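Local structure of Non-structural protein 3 (Porcine deltacoronavirus, 6LN0) at residues R349-I354 / A415-T420. The protein probably cleaves the viral polyprotein with its papain-like protease domain and carries a macro domain of the kind that binds ADP-ribose. Residues are numbered along the deposited sequence; the frame is centred on the assembly and turned at random.
Sequences REYDPI and ANVVAT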
loop_
_atom_site.group_PDB
_atom_site.type_symbol
_atom_site.label_atom_id
_atom_site.label_comp_id
_atom_site.label_asym_id
_atom_site.label_seq_id
_atom_site.Cartn_x
_atom_site.Cartn_y
_atom_site.Cartn_z
ATOM N N ARG A 349 13.444 37.016 -17.199
ATOM C CA ARG A 349 13.459 37.988 -18.275
ATOM C C ARG A 349 14.861 38.556 -18.373
ATOM O O ARG A 349 15.554 38.701 -17.362
ATOM C CB ARG A 349 12.465 39.119 -18.032
ATOM C CG ARG A 349 12.328 40.030 -19.200
ATOM C CD ARG A 349 11.255 41.036 -18.947
ATOM N NE ARG A 349 11.259 42.048 -19.985
ATOM C CZ ARG A 349 10.561 43.178 -19.931
ATOM N NH1 ARG A 349 9.785 43.441 -18.884
ATOM N NH2 ARG A 349 10.641 44.051 -20.934
ATOM N N GLU A 350 15.263 38.885 -19.599
ATOM C CA GLU A 350 16.594 39.401 -19.888
ATOM C C GLU A 350 17.660 38.340 -19.704
ATOM O O GLU A 350 18.794 38.656 -19.343
ATOM C CB GLU A 350 16.937 40.632 -19.037
ATOM C CG GLU A 350 15.838 41.680 -18.955
ATOM C CD GLU A 350 15.671 42.449 -20.251
ATOM O OE1 GLU A 350 14.846 43.397 -20.283
ATOM O OE2 GLU A 350 16.372 42.108 -21.237
ATOM N N TYR A 351 17.293 37.078 -19.916
ATOM C CA TYR A 351 18.247 35.998 -19.741
ATOM C C TYR A 351 19.377 36.155 -20.739
ATOM O O TYR A 351 19.146 36.203 -21.950
ATOM C CB TYR A 351 17.584 34.637 -19.938
ATOM C CG TYR A 351 18.584 33.510 -19.838
ATOM C CD1 TYR A 351 19.523 33.505 -18.821
ATOM C CD2 TYR A 351 18.596 32.461 -20.750
ATOM C CE1 TYR A 351 20.446 32.510 -18.696
ATOM C CE2 TYR A 351 19.525 31.422 -20.627
ATOM C CZ TYR A 351 20.455 31.463 -19.589
ATOM O OH TYR A 351 21.398 30.465 -19.413
ATOM N N ASP A 352 20.599 36.188 -20.227
ATOM C CA ASP A 352 21.794 36.402 -21.035
ATOM C C ASP A 352 22.779 35.280 -20.750
ATOM O O ASP A 352 23.381 35.260 -19.661
ATOM C CB ASP A 352 22.395 37.769 -20.722
ATOM C CG ASP A 352 23.518 38.148 -21.672
ATOM O OD1 ASP A 352 24.223 37.232 -22.157
ATOM O OD2 ASP A 352 23.700 39.369 -21.906
ATOM N N PRO A 353 22.993 34.347 -21.678
ATOM C CA PRO A 353 23.858 33.198 -21.374
ATOM C C PRO A 353 25.296 33.542 -21.002
ATOM O O PRO A 353 26.020 32.632 -20.587
ATOM C CB PRO A 353 23.806 32.353 -22.661
ATOM C CG PRO A 353 22.846 33.033 -23.577
ATOM C CD PRO A 353 22.097 34.072 -22.809
ATOM N N ILE A 354 25.756 34.787 -21.139
ATOM C CA ILE A 354 27.101 35.124 -20.698
ATOM C C ILE A 354 27.133 36.167 -19.601
ATOM O O ILE A 354 28.189 36.588 -19.150
ATOM C CB ILE A 354 28.002 35.561 -21.879
ATOM C CG1 ILE A 354 27.464 36.835 -22.512
ATOM C CG2 ILE A 354 28.146 34.438 -22.904
ATOM C CD1 ILE A 354 28.443 37.438 -23.478
ATOM N N ALA A 415 20.400 26.408 -31.486
ATOM C CA ALA A 415 19.453 25.941 -30.495
ATOM C C ALA A 415 19.431 26.950 -29.368
ATOM O O ALA A 415 20.445 27.580 -29.061
ATOM C CB ALA A 415 19.829 24.555 -29.961
ATOM N N ASN A 416 18.262 27.118 -28.769
ATOM C CA ASN A 416 18.196 27.907 -27.553
ATOM C C ASN A 416 19.085 27.288 -26.482
ATOM O O ASN A 416 19.309 26.074 -26.445
ATOM C CB ASN A 416 16.750 28.005 -27.093
ATOM C CG ASN A 416 15.887 28.694 -28.116
ATOM O OD1 ASN A 416 16.322 29.678 -28.723
ATOM N ND2 ASN A 416 14.686 28.184 -28.343
ATOM N N VAL A 417 19.658 28.133 -25.650
ATOM C CA VAL A 417 20.313 27.673 -24.430
ATOM C C VAL A 417 19.308 27.840 -23.294
ATOM O O VAL A 417 18.529 28.810 -23.286
ATOM C CB VAL A 417 21.631 28.439 -24.177
ATOM C CG1 VAL A 417 21.355 29.872 -23.851
ATOM C CG2 VAL A 417 22.415 27.799 -23.043
ATOM N N VAL A 418 19.243 26.854 -22.396
ATOM C CA VAL A 418 18.253 26.857 -21.319
ATOM C C VAL A 418 18.860 26.773 -19.928
ATOM O O VAL A 418 18.131 26.953 -18.939
ATOM C CB VAL A 418 17.191 25.749 -21.497
ATOM C CG1 VAL A 418 16.373 26.037 -22.733
ATOM C CG2 VAL A 418 17.838 24.356 -21.540
ATOM N N ALA A 419 20.160 26.556 -19.806
ATOM C CA ALA A 419 20.814 26.683 -18.514
ATOM C C ALA A 419 22.292 26.918 -18.775
ATOM O O ALA A 419 22.840 26.371 -19.733
ATOM C CB ALA A 419 20.606 25.427 -17.651
ATOM N N THR A 420 22.924 27.720 -17.919
ATOM C CA THR A 420 24.351 28.009 -17.993
ATOM C C THR A 420 24.926 27.999 -16.589
ATOM O O THR A 420 24.248 28.361 -15.620
ATOM C CB THR A 420 24.641 29.381 -18.635
ATOM O OG1 THR A 420 23.868 30.387 -17.973
ATOM C CG2 THR A 420 24.296 29.387 -20.124
#
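Tyr351 and Thr420 meet tip to tip, and the polar part of the contact is the hydrogen bond between their hydroxyls: Tyr351 OH lies 2.9 Å from Thr420 OG1. Tyr351 holds CG anti to its backbone N (chi1 177°), which sends the long ring from the loop 349-354 to the strand. Thr420 turns OG1 into the crowded position between backbone N and carbonyl carbon (chi1 52°), where it also has a weak hydrogen bond to His422. Two side chains that can each donate and accept suit this buried place, and OG1 lies at the edge of the ring, near its plane.

The apolar part is built on Val417, whose CG1 branch comes within 3.5 Å of Pro353 CG and meets Tyr351 CE2 at 4.0 Å, the valine crossing the tyrosine at about a right angle. Pro353 suits the place because its compact, rigid ring meets three neighbours: CG packs on Val417 CG1, CD sits 4.2 Å above the centre of one Tyr351 face, and CB reaches Thr420 CG2 at 3.9 Å. The methyl of Thr420 thus packs on proline while its hydroxyl hydrogen-bonds to Tyr351.

The turn itself is fixed within the loop, where Asp352 OD1 accepts from Ile354 N (3.1 Å, 168°) across Pro353, an Asx turn.

Val417 and Thr420 belong to strand 416-423, which pairs with strands 376-383 and 391-395; Tyr351 also touches Ala379. The loop links strands 338-346 and 358-360 of the same sheet, and the contact seats it on strand 416-423, consistent with the fingers-to-palm junction of coronavirus papain-like proteases.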